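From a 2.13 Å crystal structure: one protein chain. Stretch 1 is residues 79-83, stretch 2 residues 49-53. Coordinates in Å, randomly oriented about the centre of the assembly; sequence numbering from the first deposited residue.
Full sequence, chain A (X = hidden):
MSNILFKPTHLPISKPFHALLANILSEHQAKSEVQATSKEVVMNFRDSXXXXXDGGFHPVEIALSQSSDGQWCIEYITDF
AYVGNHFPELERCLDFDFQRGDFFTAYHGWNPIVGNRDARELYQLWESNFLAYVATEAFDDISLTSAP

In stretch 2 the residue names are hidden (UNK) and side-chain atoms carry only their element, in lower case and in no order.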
# COMPACT_ATOMS: atom_id res chain seq x y z
N ASP A 79 1.01 0.09 -5.50
CA ASP A 79 2.16 0.91 -5.85
C ASP A 79 2.10 1.08 -7.38
O ASP A 79 1.94 0.08 -8.11
CB ASP A 79 3.44 0.14 -5.43
CG ASP A 79 4.71 0.77 -5.93
OD1 ASP A 79 4.86 1.02 -7.13
OD2 ASP A 79 5.60 0.99 -5.10
N PHE A 80 2.18 2.32 -7.85
CA PHE A 80 2.05 2.60 -9.29
C PHE A 80 3.36 3.13 -9.80
O PHE A 80 4.11 3.74 -9.04
CB PHE A 80 1.00 3.68 -9.57
CG PHE A 80 -0.36 3.39 -9.01
CD1 PHE A 80 -1.35 2.85 -9.81
CD2 PHE A 80 -0.67 3.71 -7.67
CE1 PHE A 80 -2.61 2.62 -9.30
CE2 PHE A 80 -1.91 3.49 -7.16
CZ PHE A 80 -2.89 2.94 -7.96
N ALA A 81 3.63 2.91 -11.08
CA ALA A 81 4.80 3.43 -11.73
C ALA A 81 4.53 3.69 -13.21
O ALA A 81 3.61 3.11 -13.79
CB ALA A 81 5.99 2.48 -11.57
N TYR A 82 5.34 4.56 -13.81
CA TYR A 82 5.30 4.82 -15.24
C TYR A 82 5.94 3.68 -15.99
O TYR A 82 7.01 3.20 -15.62
CB TYR A 82 6.01 6.13 -15.58
CG TYR A 82 5.22 7.33 -15.17
CD1 TYR A 82 4.05 7.67 -15.85
CD2 TYR A 82 5.61 8.12 -14.09
CE1 TYR A 82 3.29 8.77 -15.48
CE2 TYR A 82 4.86 9.22 -13.70
CZ TYR A 82 3.70 9.54 -14.40
OH TYR A 82 2.94 10.62 -14.03
N VAL A 83 5.27 3.25 -17.06
CA VAL A 83 5.70 2.12 -17.88
C VAL A 83 5.90 2.55 -19.34
O VAL A 83 5.19 3.42 -19.85
CB VAL A 83 4.65 0.97 -17.78
CG1 VAL A 83 4.73 0.02 -18.98
CG2 VAL A 83 4.79 0.23 -16.43
N UNK A 49 7.09 15.24 -7.30
CA UNK A 49 8.17 15.32 -8.29
C UNK A 49 8.31 14.08 -9.22
O UNK A 49 9.03 14.15 -10.23
c UNK A 49 9.52 15.63 -7.61
o UNK A 49 9.98 14.53 -6.82
N UNK A 50 7.64 12.98 -8.88
CA UNK A 50 7.82 11.70 -9.58
C UNK A 50 7.46 11.81 -11.05
O UNK A 50 6.34 12.17 -11.38
c UNK A 50 6.03 7.38 -10.83
c UNK A 50 8.41 7.38 -10.49
c UNK A 50 7.09 9.23 -9.64
c UNK A 50 7.25 6.79 -10.99
c UNK A 50 7.00 10.56 -8.92
c UNK A 50 8.32 8.60 -9.82
c UNK A 50 5.95 8.61 -10.15
o UNK A 50 7.34 5.59 -11.66
N UNK A 51 8.42 11.52 -11.92
CA UNK A 51 8.17 11.59 -13.36
C UNK A 51 8.69 10.34 -14.05
O UNK A 51 9.44 9.56 -13.45
c UNK A 51 8.81 12.86 -13.96
o UNK A 51 10.14 12.59 -14.41
N UNK A 52 8.30 10.17 -15.31
CA UNK A 52 8.63 8.97 -16.08
C UNK A 52 10.13 8.76 -16.34
O UNK A 52 10.60 7.62 -16.38
c UNK A 52 7.85 8.95 -17.40
N UNK A 53 10.89 9.84 -16.52
CA UNK A 53 12.35 9.68 -16.66
C UNK A 53 13.20 10.66 -15.83
O UNK A 53 14.30 11.03 -16.24
o UNK A 53 14.38 8.06 -20.47
o UNK A 53 12.28 8.38 -21.12
c UNK A 53 12.73 8.24 -18.78
c UNK A 53 12.79 9.65 -18.14
c UNK A 53 13.16 8.23 -20.23

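Position 49 carries two side-chain atoms, a carbon followed by an oxygen. The carbon is bonded to nothing else beyond CA, so there is no second branch of the kind threonine has, and the residue is serine. Ser49 lies out of reach of stretch 1 and takes no part in the contact.

At position 50 there are eight side-chain atoms: one carbon leading into a six-membered carbon ring, and an oxygen on the ring atom farthest from the backbone. That oxygen lies 3.1 Å from the backbone N of Tyr82, within hydrogen-bonding range, and 3.4 Å from CB of Ala81. A ring with a terminal hydroxyl identifies tyrosine. Although the CA-to-CB bond of Tyr50 points sideways, its t rotamer (chi1 177°) carries the end of the side chain nearer to the strand.

Position 51 again has one carbon and one oxygen, unbranched, and is serine. Its CA-to-CB bond points away from the strand, so the contact with stretch 1 is made by backbone: the carbonyl C of Ser51 lies 3.8 Å from CD2 of Tyr82.

Position 52 has a single carbon, which is the CB of an alanine. Pointing sideways, this methyl packs against the ring of Tyr82, with CB of Ala52 3.8 Å from CG of Tyr82; the backbone N of Ala52 is also close, 3.6 Å from CD2 of the same ring.

At position 53 three carbons form a chain, the third bearing two oxygens. This is a carboxylate one methylene longer than that of aspartate, hence glutamate. Glu53 is exposed; its CA-to-CB bond points away, and it touches nothing in stretch 1.

The contact, burying 232 Å² in all, centres on Tyr50 and Tyr82. The amide of Tyr82 donates to the hydroxyl of Tyr50, N to OH 3.1 Å with an N-H...O angle of 162°, so a side chain from an irregular segment meets the polar backbone of a strand. The CA of Ala81, 3.3 Å from OH of Tyr50, lies at the edge of the Tyr50 ring, near its plane. Meanwhile the CA-to-CB bond of Tyr82 points toward stretch 2, and the Tyr82 ring lies near parallel to that of Tyr50, the planes at 28°. With centroids 5.2 Å apart the rings are slid past each other and barely overlap, yet CD2 of Tyr82 and CE2 of Tyr50 approach to 3.4 Å. Ala52 extends this apolar packing.

Stretch 2 49-53: SYSAE
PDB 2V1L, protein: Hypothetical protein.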